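Local structure of transketolase (Campylobacter jejuni, 3L84) at residues Ala517-Glu522 and Glu574-Gly579; Ala526-Leu531 and Phe552-Val557; Gly579-Val584 and Phe595-Tyr600. The protein belongs to the transketolase family of thiamine diphosphate-binding proteins, which join two cofactor-binding-type domains to a smaller C-terminal domain. All coordinates share one frame; numbering follows the deposited sequence.

Contact 1 of 3, residues Ala517-Glu522 and Glu574-Gly579; sequences AYLLKE and ERLLKG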
ATOM      1  N   ALA A 517      14.126  -3.607 -25.195  1.00  8.95           N
ATOM      2  CA  ALA A 517      13.278  -4.042 -26.307  1.00  9.60           C
ATOM      3  C   ALA A 517      14.188  -4.512 -27.412  1.00  8.91           C
ATOM      4  O   ALA A 517      15.315  -3.998 -27.540  1.00  9.57           O
ATOM      5  CB  ALA A 517      12.380  -2.898 -26.809  1.00  9.90           C
ATOM      6  N   TYR A 518      13.736  -5.473 -28.222  1.00  8.98           N
ATOM      7  CA  TYR A 518      14.544  -5.983 -29.336  1.00  8.64           C
ATOM      8  C   TYR A 518      13.614  -6.491 -30.428  1.00  9.13           C
ATOM      9  O   TYR A 518      12.408  -6.688 -30.193  1.00  9.38           O
ATOM     10  CB  TYR A 518      15.512  -7.078 -28.845  1.00  9.45           C
ATOM     11  CG  TYR A 518      14.849  -8.325 -28.341  1.00  9.33           C
ATOM     12  CD1 TYR A 518      14.705  -9.418 -29.165  1.00 10.43           C
ATOM     13  CD2 TYR A 518      14.391  -8.438 -27.035  1.00  9.08           C
ATOM     14  CE1 TYR A 518      14.076 -10.578 -28.726  1.00 11.99           C
ATOM     15  CE2 TYR A 518      13.780  -9.579 -26.605  1.00  9.21           C
ATOM     16  CZ  TYR A 518      13.647 -10.667 -27.433  1.00 10.84           C
ATOM     17  OH  TYR A 518      13.058 -11.840 -27.034  1.00 13.27           O
ATOM     18  N   LEU A 519      14.176  -6.716 -31.608  1.00  8.54           N
ATOM     19  CA  LEU A 519      13.369  -7.195 -32.738  1.00  9.11           C
ATOM     20  C   LEU A 519      13.257  -8.721 -32.769  1.00  9.72           C
ATOM     21  O   LEU A 519      14.269  -9.410 -32.730  1.00  9.44           O
ATOM     22  CB  LEU A 519      13.961  -6.706 -34.072  1.00 10.58           C
ATOM     23  CG  LEU A 519      13.695  -5.255 -34.449  1.00 11.39           C
ATOM     24  CD1 LEU A 519      14.601  -4.834 -35.576  1.00 10.64           C
ATOM     25  CD2 LEU A 519      12.218  -5.073 -34.843  1.00 11.07           C
ATOM     26  N   LEU A 520      12.027  -9.228 -32.858  1.00 10.56           N
ATOM     27  CA  LEU A 520      11.724 -10.645 -33.138  1.00 11.00           C
ATOM     28  C   LEU A 520      11.466 -10.861 -34.621  1.00 11.82           C
ATOM     29  O   LEU A 520      11.596 -11.979 -35.121  1.00 12.95           O
ATOM     30  CB  LEU A 520      10.456 -11.116 -32.383  1.00 11.71           C
ATOM     31  CG  LEU A 520      10.653 -11.259 -30.915  1.00 12.78           C
ATOM     32  CD1 LEU A 520       9.316 -11.493 -30.254  1.00 13.69           C
ATOM     33  CD2 LEU A 520      11.603 -12.415 -30.613  1.00 15.16           C
ATOM     34  N   LYS A 521      11.025  -9.814 -35.314  1.00 11.46           N
ATOM     35  CA  LYS A 521      10.706  -9.896 -36.743  1.00 11.10           C
ATOM     36  C   LYS A 521      11.028  -8.556 -37.318  1.00 10.39           C
ATOM     37  O   LYS A 521      10.672  -7.526 -36.729  1.00 10.37           O
ATOM     38  CB  LYS A 521       9.225 -10.246 -36.962  1.00 11.09           C
ATOM     39  CG  LYS A 521       8.787 -10.370 -38.402  1.00 17.46           C
ATOM     40  CD  LYS A 521       7.309 -10.741 -38.427  1.00 22.92           C
ATOM     41  CE  LYS A 521       6.702 -10.753 -39.801  1.00 26.55           C
ATOM     42  NZ  LYS A 521       5.446 -11.564 -39.735  1.00 27.69           N
ATOM     43  N   GLU A 522      11.737  -8.548 -38.439  1.00 10.93           N
ATOM     44  CA  GLU A 522      12.144  -7.307 -39.094  1.00 11.34           C
ATOM     45  C   GLU A 522      11.873  -7.432 -40.565  1.00 11.78           C
ATOM     46  O   GLU A 522      12.299  -8.397 -41.187  1.00 12.42           O
ATOM     47  CB  GLU A 522      13.622  -7.015 -38.864  1.00 11.34           C
ATOM     48  CG  GLU A 522      14.119  -5.638 -39.375  1.00 13.61           C
ATOM     49  CD  GLU A 522      15.531  -5.278 -38.969  1.00 14.05           C
ATOM     50  OE1 GLU A 522      16.360  -6.187 -38.773  1.00 15.63           O
ATOM     51  OE2 GLU A 522      15.830  -4.073 -38.878  1.00 16.05           O
ATOM     52  N   GLU A 574      15.483   3.745 -33.293  1.00 11.43           N
ATOM     53  CA  GLU A 574      14.995   4.014 -34.644  1.00 11.74           C
ATOM     54  C   GLU A 574      15.021   2.785 -35.532  1.00 11.85           C
ATOM     55  O   GLU A 574      14.192   2.667 -36.456  1.00 12.07           O
ATOM     56  CB  GLU A 574      15.801   5.147 -35.299  1.00 13.17           C
ATOM     57  CG  GLU A 574      15.483   6.473 -34.687  1.00 16.03           C
ATOM     58  CD  GLU A 574      16.240   7.633 -35.293  1.00 21.53           C
ATOM     59  OE1 GLU A 574      17.181   7.404 -36.092  1.00 23.30           O
ATOM     60  OE2 GLU A 574      15.889   8.781 -34.940  1.00 23.19           O
ATOM     61  N   ARG A 575      15.967   1.882 -35.313  1.00 10.75           N
ATOM     62  CA  ARG A 575      15.950   0.632 -36.043  1.00 11.06           C
ATOM     63  C   ARG A 575      14.726  -0.198 -35.672  1.00 11.20           C
ATOM     64  O   ARG A 575      14.097  -0.800 -36.537  1.00 12.35           O
ATOM     65  CB  ARG A 575      17.205  -0.175 -35.810  1.00 11.85           C
ATOM     66  CG  ARG A 575      17.159  -1.468 -36.589  1.00 14.40           C
ATOM     67  CD  ARG A 575      18.497  -1.987 -36.996  1.00 17.07           C
ATOM     68  NE  ARG A 575      18.326  -3.310 -37.570  1.00 16.82           N
ATOM     69  CZ  ARG A 575      19.325  -4.133 -37.829  1.00 16.58           C
ATOM     70  NH1 ARG A 575      20.576  -3.753 -37.591  1.00 18.80           N
ATOM     71  NH2 ARG A 575      19.063  -5.347 -38.303  1.00 17.15           N
ATOM     72  N   LEU A 576      14.397  -0.255 -34.380  1.00  9.96           N
ATOM     73  CA  LEU A 576      13.239  -1.031 -33.949  1.00 11.07           C
ATOM     74  C   LEU A 576      11.907  -0.455 -34.408  1.00 10.14           C
ATOM     75  O   LEU A 576      11.014  -1.203 -34.860  1.00 12.09           O
ATOM     76  CB  LEU A 576      13.191  -1.151 -32.430  1.00 10.14           C
ATOM     77  CG  LEU A 576      13.966  -2.333 -31.834  1.00  9.81           C
ATOM     78  CD1 LEU A 576      15.431  -2.422 -32.300  1.00  9.99           C
ATOM     79  CD2 LEU A 576      13.871  -2.279 -30.316  1.00 10.08           C
ATOM     80  N   LEU A 577      11.756   0.858 -34.253  1.00  9.96           N
ATOM     81  CA  LEU A 577      10.460   1.510 -34.304  1.00 10.76           C
ATOM     82  C   LEU A 577      10.197   2.102 -35.682  1.00 12.00           C
ATOM     83  O   LEU A 577      10.374   3.311 -35.921  1.00 14.83           O
ATOM     84  CB  LEU A 577      10.357   2.568 -33.191  1.00 11.24           C
ATOM     85  CG  LEU A 577      10.593   2.039 -31.747  1.00 11.36           C
ATOM     86  CD1 LEU A 577      10.627   3.205 -30.744  1.00 13.72           C
ATOM     87  CD2 LEU A 577       9.559   0.986 -31.357  1.00 12.92           C
ATOM     88  N   LYS A 578       9.712   1.249 -36.561  1.00 10.29           N
ATOM     89  CA  LYS A 578       9.487   1.622 -37.951  1.00  9.41           C
ATOM     90  C   LYS A 578       8.010   1.820 -38.268  1.00  8.96           C
ATOM     91  O   LYS A 578       7.149   1.114 -37.739  1.00 10.59           O
ATOM     92  CB  LYS A 578      10.016   0.522 -38.858  1.00  9.25           C
ATOM     93  CG  LYS A 578      11.514   0.340 -38.815  1.00 11.10           C
ATOM     94  CD  LYS A 578      12.250   1.548 -39.290  1.00 12.20           C
ATOM     95  CE  LYS A 578      13.736   1.253 -39.465  1.00 14.29           C
ATOM     96  NZ  LYS A 578      14.415   2.485 -39.815  1.00 18.06           N
ATOM     97  N   GLY A 579       7.711   2.775 -39.132  1.00  9.35           N
ATOM     98  CA  GLY A 579       6.343   2.987 -39.582  1.00  9.02           C
ATOM     99  C   GLY A 579       5.449   3.431 -38.457  1.00 10.02           C
ATOM    100  O   GLY A 579       5.884   4.178 -37.564  1.00 11.77           O
TER
HETATM  101  O   HOH W   1      13.920  -2.231 -38.845  1.00 13.01           O
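L519 and L576 meet branch point to branch point, their CG atoms 3.9 Å apart, and the two side chains slide past each other in opposite directions. This is the tightly packed half of the contact. One methyl of L576, CD1, lies beside CG of L519; the other, CD2, reaches the backbone of A517, 3.6 Å from its carbonyl O, and touches its CB as well. F510 and F565 also pack against L576, while Y572 OH hydrogen-bonds to A517 O, so the polar atom next to that methyl has a partner.

The partly exposed half is held by charge. E522 reaches out with CG anti to its backbone N (chi1 -173°), and its side chain crosses that of R575 at about a right angle. R575 grips the carboxylate side-on: NH2 donates to E522 OE1 at 2.9 Å in an almost straight bond (179°), and NE donates to OE2 at the same 2.9 Å from a slightly tilted position. Both oxygens use their syn lone pairs, and the carboxylate and guanidinium are nearly coplanar. A water adds a second link, donating to E522 OE2 and to R575 O, each 2.7 Å from its oxygen. F510 makes a cation-pi contact with R575, joining this polar side to the apolar one.

Between them the two halves fasten the last turn of helix 570-576 to strand 518-521, whose classic beta bulge at L520 and K521 faces V556: a helix packed against the antiparallel edge strand of the mixed sheet in the transketolase C-terminal domain.

Contact 2 of 3, residues Ala526-Leu531 and Phe552-Val557; sequences AKFTLL and FACNVV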
ATOM      1  N   ALA A 526       9.089  -1.558 -43.370  1.00 12.11           N
ATOM      2  CA  ALA A 526       7.973  -1.887 -42.516  1.00 11.77           C
ATOM      3  C   ALA A 526       7.007  -0.731 -42.460  1.00 11.92           C
ATOM      4  O   ALA A 526       7.414   0.410 -42.276  1.00 13.49           O
ATOM      5  CB  ALA A 526       8.470  -2.233 -41.095  1.00 11.37           C
ATOM      6  N   LYS A 527       5.729  -1.053 -42.610  1.00 10.90           N
ATOM      7  CA  LYS A 527       4.653  -0.118 -42.494  1.00 11.50           C
ATOM      8  C   LYS A 527       4.153  -0.018 -41.057  1.00 10.78           C
ATOM      9  O   LYS A 527       3.626   1.030 -40.667  1.00 10.09           O
ATOM     10  CB  LYS A 527       3.488  -0.567 -43.386  1.00 12.31           C
ATOM     11  CG  LYS A 527       3.814  -0.671 -44.886  1.00 15.34           C
ATOM     12  CD  LYS A 527       4.220   0.685 -45.452  1.00 19.96           C
ATOM     13  CE  LYS A 527       4.334   0.661 -46.977  1.00 23.66           C
ATOM     14  NZ  LYS A 527       4.355   2.049 -47.534  1.00 28.73           N
ATOM     15  N   PHE A 528       4.284  -1.114 -40.310  1.00  9.29           N
ATOM     16  CA  PHE A 528       3.817  -1.172 -38.918  1.00  9.09           C
ATOM     17  C   PHE A 528       4.874  -1.822 -38.070  1.00  8.79           C
ATOM     18  O   PHE A 528       5.569  -2.717 -38.554  1.00  9.38           O
ATOM     19  CB  PHE A 528       2.565  -2.029 -38.772  1.00  9.67           C
ATOM     20  CG  PHE A 528       1.401  -1.535 -39.552  1.00  9.93           C
ATOM     21  CD1 PHE A 528       0.794  -0.331 -39.234  1.00  8.91           C
ATOM     22  CD2 PHE A 528       0.892  -2.283 -40.602  1.00 10.13           C
ATOM     23  CE1 PHE A 528      -0.278   0.117 -39.967  1.00 11.06           C
ATOM     24  CE2 PHE A 528      -0.182  -1.827 -41.345  1.00 10.78           C
ATOM     25  CZ  PHE A 528      -0.761  -0.628 -41.014  1.00  8.17           C
ATOM     26  N   THR A 529       4.979  -1.402 -36.807  1.00  8.29           N
ATOM     27  CA  THR A 529       5.748  -2.108 -35.798  1.00  8.56           C
ATOM     28  C   THR A 529       4.807  -2.452 -34.674  1.00  9.20           C
ATOM     29  O   THR A 529       4.134  -1.554 -34.163  1.00  9.79           O
ATOM     30  CB  THR A 529       6.956  -1.291 -35.287  1.00  9.01           C
ATOM     31  OG1 THR A 529       7.856  -1.038 -36.380  1.00  9.57           O
ATOM     32  CG2 THR A 529       7.707  -2.030 -34.187  1.00  9.95           C
ATOM     33  N   LEU A 530       4.731  -3.731 -34.307  1.00  9.16           N
ATOM     34  CA  LEU A 530       3.907  -4.180 -33.174  1.00  9.14           C
ATOM     35  C   LEU A 530       4.849  -4.422 -32.023  1.00 10.23           C
ATOM     36  O   LEU A 530       5.789  -5.217 -32.167  1.00 10.72           O
ATOM     37  CB  LEU A 530       3.155  -5.456 -33.544  1.00  9.37           C
ATOM     38  CG  LEU A 530       2.070  -5.323 -34.643  1.00 11.46           C
ATOM     39  CD1 LEU A 530       2.575  -5.141 -36.060  1.00 16.03           C
ATOM     40  CD2 LEU A 530       1.197  -6.571 -34.583  1.00 13.32           C
ATOM     41  N   LEU A 531       4.653  -3.708 -30.944  1.00  9.82           N
ATOM     42  CA  LEU A 531       5.499  -3.729 -29.760  1.00 10.08           C
ATOM     43  C   LEU A 531       4.686  -4.304 -28.609  1.00 10.82           C
ATOM     44  O   LEU A 531       3.573  -3.804 -28.347  1.00 10.88           O
ATOM     45  CB  LEU A 531       5.963  -2.298 -29.434  1.00 11.12           C
ATOM     46  CG  LEU A 531       6.861  -2.133 -28.230  1.00 11.76           C
ATOM     47  CD1 LEU A 531       7.836  -0.976 -28.411  1.00 15.93           C
ATOM     48  CD2 LEU A 531       6.046  -1.965 -26.985  1.00 14.26           C
ATOM     49  N   PHE A 552       1.078  -6.164 -45.834  1.00 12.27           N
ATOM     50  CA  PHE A 552       1.709  -5.121 -45.016  1.00 12.48           C
ATOM     51  C   PHE A 552       2.965  -5.619 -44.314  1.00 12.94           C
ATOM     52  O   PHE A 552       2.872  -6.489 -43.448  1.00 13.57           O
ATOM     53  CB  PHE A 552       0.738  -4.599 -43.967  1.00 12.65           C
ATOM     54  CG  PHE A 552      -0.569  -4.089 -44.545  1.00 12.60           C
ATOM     55  CD1 PHE A 552      -0.708  -2.761 -44.910  1.00 13.68           C
ATOM     56  CD2 PHE A 552      -1.653  -4.942 -44.689  1.00 11.81           C
ATOM     57  CE1 PHE A 552      -1.912  -2.291 -45.449  1.00 13.95           C
ATOM     58  CE2 PHE A 552      -2.868  -4.479 -45.240  1.00 13.90           C
ATOM     59  CZ  PHE A 552      -2.978  -3.157 -45.605  1.00 13.43           C
ATOM     60  N   ALA A 553       4.104  -5.015 -44.633  1.00 11.50           N
ATOM     61  CA  ALA A 553       5.375  -5.356 -43.985  1.00 10.75           C
ATOM     62  C   ALA A 553       5.372  -4.902 -42.527  1.00 10.97           C
ATOM     63  O   ALA A 553       4.995  -3.762 -42.254  1.00 10.35           O
ATOM     64  CB  ALA A 553       6.540  -4.711 -44.743  1.00  9.94           C
ATOM     65  N   CYS A 554       5.803  -5.779 -41.618  1.00 10.99           N
ATOM     66  CA  CYS A 554       5.782  -5.496 -40.188  1.00 11.54           C
ATOM     67  C   CYS A 554       7.075  -5.829 -39.461  1.00 11.01           C
ATOM     68  O   CYS A 554       7.768  -6.802 -39.806  1.00 11.86           O
ATOM     69  CB  CYS A 554       4.726  -6.338 -39.507  1.00 11.82           C
ATOM     70  SG  CYS A 554       3.079  -5.998 -39.967  1.00 15.14           S
ATOM     71  N   ASN A 555       7.429  -4.977 -38.508  1.00 10.19           N
ATOM     72  CA  ASN A 555       8.353  -5.333 -37.430  1.00  9.81           C
ATOM     73  C   ASN A 555       7.564  -5.836 -36.233  1.00  9.33           C
ATOM     74  O   ASN A 555       6.450  -5.397 -36.005  1.00  9.47           O
ATOM     75  CB  ASN A 555       9.203  -4.121 -36.991  1.00  9.82           C
ATOM     76  CG  ASN A 555      10.340  -3.790 -37.943  1.00 10.64           C
ATOM     77  OD1 ASN A 555      10.536  -4.431 -38.995  1.00 10.04           O
ATOM     78  ND2 ASN A 555      11.142  -2.794 -37.540  1.00 11.94           N
ATOM     79  N   VAL A 556       8.167  -6.728 -35.441  1.00  8.57           N
ATOM     80  CA  VAL A 556       7.627  -7.109 -34.143  1.00  8.09           C
ATOM     81  C   VAL A 556       8.752  -6.952 -33.132  1.00  8.88           C
ATOM     82  O   VAL A 556       9.848  -7.496 -33.311  1.00  8.55           O
ATOM     83  CB  VAL A 556       7.099  -8.544 -34.114  1.00  9.53           C
ATOM     84  CG1 VAL A 556       6.580  -8.881 -32.722  1.00 10.73           C
ATOM     85  CG2 VAL A 556       5.973  -8.752 -35.164  1.00 10.20           C
ATOM     86  N   VAL A 557       8.450  -6.194 -32.099  1.00  8.45           N
ATOM     87  CA  VAL A 557       9.345  -5.892 -31.014  1.00  8.43           C
ATOM     88  C   VAL A 557       8.834  -6.495 -29.726  1.00  8.85           C
ATOM     89  O   VAL A 557       7.666  -6.298 -29.363  1.00  9.53           O
ATOM     90  CB  VAL A 557       9.449  -4.356 -30.839  1.00  9.24           C
ATOM     91  CG1 VAL A 557      10.204  -3.983 -29.530  1.00 11.01           C
ATOM     92  CG2 VAL A 557      10.113  -3.688 -32.055  1.00 10.28           C
TER
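T529 and N555 pair as neighbours on one face of a parallel two-strand unit, with OG1 of T529 3.4 Å from CB of N555. CG2 of T529 stands anti to its own backbone N, with OG1 beside that N (chi1 -62°), which puts the methyl 3.6 Å from CG2 of V557; further along, CD1 of L531 rests on CG1 of V557. The other face carries F528, C554, L530 and V556. There the sulphur of C554 lies near the plane of the F528 ring, at its edge, and CD1 of L530 lies 4.0 Å from SG of C554. At the start of the two strands the side chains of F528 and F552 lie side by side and point the same way, their rings oblique with planes 48° apart and CE2 of F528 3.7 Å from CD1 of F552.

Behind the side chains the backbones alternate: F528 O receives N555 N, N555 O receives L530 N, and L530 O takes V557 N at 2.8 Å. Before the strands begin, K527 N donates to A553 O from above the carbonyl plane.

Further out, helix 537-549 links the strands as a beta-alpha-beta crossover and packs on L530, C554 and V556, while I629 of helix 622-629 lies against F528 and L530. Hydrogen bonds hold T529 OG1 to K578 O, N555 OD1 to S523 N and N555 ND2 to L576 O. Cohesion across the strands therefore comes from backbone bonds and apolar packing, with side-chain polarity spent on joining the neighbouring turns.

Contact 3 of 3, residues Gly579-Val584 and Phe595-Tyr600; sequences GEVIGV and FCHKVY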
ATOM      1  N   GLY A 579       7.711   2.775 -39.132  1.00  9.35           N
ATOM      2  CA  GLY A 579       6.343   2.987 -39.582  1.00  9.02           C
ATOM      3  C   GLY A 579       5.449   3.431 -38.457  1.00 10.02           C
ATOM      4  O   GLY A 579       5.884   4.178 -37.564  1.00 11.77           O
ATOM      5  N   GLU A 580       4.198   2.987 -38.490  1.00  9.25           N
ATOM      6  CA  GLU A 580       3.264   3.306 -37.420  1.00 10.56           C
ATOM      7  C   GLU A 580       3.428   2.236 -36.347  1.00  9.77           C
ATOM      8  O   GLU A 580       3.351   1.020 -36.608  1.00  9.47           O
ATOM      9  CB  GLU A 580       1.858   3.319 -37.979  1.00 10.62           C
ATOM     10  CG  GLU A 580       0.807   3.854 -37.026  1.00 14.44           C
ATOM     11  CD  GLU A 580      -0.468   4.237 -37.763  1.00 20.37           C
ATOM     12  OE1 GLU A 580      -0.821   5.446 -37.790  1.00 25.31           O
ATOM     13  OE2 GLU A 580      -1.080   3.349 -38.396  1.00 23.20           O
ATOM     14  N   VAL A 581       3.706   2.677 -35.123  1.00  8.60           N
ATOM     15  CA  VAL A 581       4.073   1.789 -33.999  1.00  8.56           C
ATOM     16  C   VAL A 581       2.866   1.620 -33.108  1.00  8.23           C
ATOM     17  O   VAL A 581       2.314   2.618 -32.629  1.00  8.24           O
ATOM     18  CB  VAL A 581       5.239   2.376 -33.208  1.00  8.30           C
ATOM     19  CG1 VAL A 581       5.649   1.423 -32.069  1.00 10.00           C
ATOM     20  CG2 VAL A 581       6.464   2.677 -34.135  1.00  9.54           C
ATOM     21  N   ILE A 582       2.468   0.370 -32.899  1.00  7.56           N
ATOM     22  CA  ILE A 582       1.321   0.015 -32.081  1.00  7.55           C
ATOM     23  C   ILE A 582       1.829  -0.802 -30.892  1.00  7.90           C
ATOM     24  O   ILE A 582       2.405  -1.884 -31.068  1.00  8.16           O
ATOM     25  CB  ILE A 582       0.257  -0.763 -32.839  1.00  8.48           C
ATOM     26  CG1 ILE A 582      -0.212  -0.002 -34.101  1.00 10.54           C
ATOM     27  CG2 ILE A 582      -0.933  -1.093 -31.919  1.00  9.48           C
ATOM     28  CD1 ILE A 582       0.489  -0.376 -35.378  1.00 13.76           C
ATOM     29  N   GLY A 583       1.605  -0.277 -29.696  1.00  7.31           N
ATOM     30  CA  GLY A 583       1.925  -0.977 -28.453  1.00  7.65           C
ATOM     31  C   GLY A 583       0.763  -1.829 -27.997  1.00  8.36           C
ATOM     32  O   GLY A 583      -0.397  -1.383 -28.099  1.00  9.48           O
ATOM     33  N   VAL A 584       1.013  -3.058 -27.567  1.00  7.60           N
ATOM     34  CA  VAL A 584      -0.016  -3.993 -27.195  1.00  7.35           C
ATOM     35  C   VAL A 584       0.331  -4.638 -25.845  1.00  7.53           C
ATOM     36  O   VAL A 584       1.337  -5.333 -25.704  1.00  8.21           O
ATOM     37  CB  VAL A 584      -0.136  -5.097 -28.266  1.00  7.88           C
ATOM     38  CG1 VAL A 584      -1.267  -6.042 -27.901  1.00  9.42           C
ATOM     39  CG2 VAL A 584      -0.317  -4.495 -29.696  1.00  8.59           C
ATOM     40  N   PHE A 595       6.900   5.524 -26.931  1.00  7.41           N
ATOM     41  CA  PHE A 595       7.484   4.807 -28.059  1.00  9.08           C
ATOM     42  C   PHE A 595       6.512   4.489 -29.161  1.00  9.10           C
ATOM     43  O   PHE A 595       6.957   4.192 -30.273  1.00 10.20           O
ATOM     44  CB  PHE A 595       8.136   3.502 -27.579  1.00  9.37           C
ATOM     45  CG  PHE A 595       9.199   3.707 -26.579  1.00 10.15           C
ATOM     46  CD1 PHE A 595      10.355   4.351 -26.951  1.00 13.51           C
ATOM     47  CD2 PHE A 595       9.066   3.238 -25.286  1.00 11.35           C
ATOM     48  CE1 PHE A 595      11.364   4.572 -26.032  1.00 14.53           C
ATOM     49  CE2 PHE A 595      10.098   3.454 -24.360  1.00 11.98           C
ATOM     50  CZ  PHE A 595      11.224   4.125 -24.766  1.00 12.77           C
ATOM     51  N   CYS A 596       5.213   4.574 -28.910  1.00  8.07           N
ATOM     52  CA  CYS A 596       4.169   4.090 -29.809  1.00  8.66           C
ATOM     53  C   CYS A 596       3.255   5.205 -30.267  1.00  8.27           C
ATOM     54  O   CYS A 596       2.970   6.155 -29.528  1.00  9.91           O
ATOM     55  CB  CYS A 596       3.312   3.049 -29.119  1.00  8.36           C
ATOM     56  SG  CYS A 596       4.257   1.623 -28.515  1.00 10.97           S
ATOM     57  N   HIS A 597       2.765   5.110 -31.505  1.00  8.00           N
ATOM     58  CA  HIS A 597       1.749   6.017 -32.014  1.00  7.76           C
ATOM     59  C   HIS A 597       0.387   5.679 -31.465  1.00  8.03           C
ATOM     60  O   HIS A 597      -0.435   6.589 -31.230  1.00  9.28           O
ATOM     61  CB  HIS A 597       1.692   5.981 -33.534  1.00  8.35           C
ATOM     62  CG  HIS A 597       2.980   6.348 -34.179  1.00  9.87           C
ATOM     63  ND1 HIS A 597       3.370   7.646 -34.420  1.00 15.86           N
ATOM     64  CD2 HIS A 597       3.973   5.561 -34.642  1.00  8.86           C
ATOM     65  CE1 HIS A 597       4.559   7.638 -35.007  1.00 13.57           C
ATOM     66  NE2 HIS A 597       4.945   6.383 -35.160  1.00 14.39           N
ATOM     67  N   LYS A 598       0.129   4.395 -31.318  1.00  8.09           N
ATOM     68  CA  LYS A 598      -1.148   3.901 -30.839  1.00  7.69           C
ATOM     69  C   LYS A 598      -0.893   2.873 -29.748  1.00  7.24           C
ATOM     70  O   LYS A 598       0.104   2.171 -29.813  1.00  8.01           O
ATOM     71  CB  LYS A 598      -1.959   3.225 -31.953  1.00  8.62           C
ATOM     72  CG  LYS A 598      -2.340   4.127 -33.125  1.00 10.19           C
ATOM     73  CD  LYS A 598      -3.179   3.370 -34.137  1.00 13.26           C
ATOM     74  CE  LYS A 598      -3.557   4.281 -35.251  1.00 16.25           C
ATOM     75  NZ  LYS A 598      -4.435   3.507 -36.218  1.00 18.97           N
ATOM     76  N   VAL A 599      -1.807   2.756 -28.790  1.00  7.09           N
ATOM     77  CA  VAL A 599      -1.707   1.790 -27.725  1.00  8.38           C
ATOM     78  C   VAL A 599      -3.006   1.013 -27.625  1.00  8.31           C
ATOM     79  O   VAL A 599      -4.070   1.617 -27.528  1.00 10.29           O
ATOM     80  CB  VAL A 599      -1.373   2.466 -26.390  1.00  9.04           C
ATOM     81  CG1 VAL A 599      -1.396   1.484 -25.226  1.00 11.24           C
ATOM     82  CG2 VAL A 599      -0.030   3.193 -26.473  1.00 10.21           C
ATOM     83  N   TYR A 600      -2.883  -0.314 -27.673  1.00  7.50           N
ATOM     84  CA  TYR A 600      -3.957  -1.271 -27.600  1.00  7.63           C
ATOM     85  C   TYR A 600      -3.835  -1.989 -26.267  1.00  8.05           C
ATOM     86  O   TYR A 600      -3.083  -2.931 -26.121  1.00  7.96           O
ATOM     87  CB  TYR A 600      -3.836  -2.262 -28.756  1.00  8.04           C
ATOM     88  CG  TYR A 600      -5.049  -3.111 -29.048  1.00  6.91           C
ATOM     89  CD1 TYR A 600      -6.075  -2.632 -29.825  1.00  7.56           C
ATOM     90  CD2 TYR A 600      -5.161  -4.397 -28.555  1.00  8.60           C
ATOM     91  CE1 TYR A 600      -7.166  -3.402 -30.132  1.00  8.11           C
ATOM     92  CE2 TYR A 600      -6.252  -5.168 -28.863  1.00  8.89           C
ATOM     93  CZ  TYR A 600      -7.244  -4.660 -29.656  1.00  8.27           C
ATOM     94  OH  TYR A 600      -8.368  -5.393 -30.001  1.00  9.21           O
TER
HETATM   95  O   HOH W   2      -2.570   1.648 -37.154  1.00 19.33           O
HETATM   96  O   HOH W   3      -4.227   5.650 -38.087  1.00 30.67           O
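V581 O is gripped by two successive backbone amides, K598 N at 3.1 Å and H597 N at 2.8 Å; the first lies in the carbonyl plane, and the second is tilted from it and bonds less straight (131°). From this doubly held oxygen onward, strands 580-584 and 598-600 run parallel as the last two strands of the mixed sheet in the transketolase C-terminal domain, with I582, G583 and V584 paired to K598, V599 and Y600. G583 N then donates to K598 O.

At the start of the pair, H597 turns its ring edge toward V581 N. The ring's CD2 also packs on CB of V581 at 3.7 Å, and the two side chains cross at about a right angle. CG1 of V581, anti to its own backbone N (chi1 -178°), reaches instead toward F595 O and the sulphur of C596. That sulphur lies only 3.5 Å from CA of G583, a close approach made possible by the absence of a side chain there.

At the partly exposed end of the pair, E580 and K598 come near each other without a direct salt bridge. One water spans the gap, donating to E580 OE2 at 2.6 Å and accepting from K598 NZ, while a second also accepts from NZ but bonds only weakly to OE1. Beyond the pair, F628 meets the Y600 ring edge-to-face and touches I582, so helix 622-629 lies over the face that carries I582 and Y600, and Y600 OH hydrogen-bonds to G619 O. The backbone pairing finishes with Y600 N donating to G583 O at 2.7 Å, almost straight at 174°.

The three contacts span one five-stranded mixed sheet in the order 518-521, 554-558, 528-532, 580-584, 598-600. Contact 2 pairs the central strand 528-532 with its neighbour 554-558 and is nested along the chain inside the loop closed by contact 1; their centres lie about 7 Å apart. L520 N to V556 O (2.8 Å) joins their strands, and E522 CA packs on N555 OD1 at 3.3 Å. Contact 3, about 10 Å from contact 2 between centres, continues the sheet through I582 N to T529 O and V584 N to L531 O, both 2.8 Å. Contacts 1 and 3 share G579, and L577 CD1 packs on F595 O.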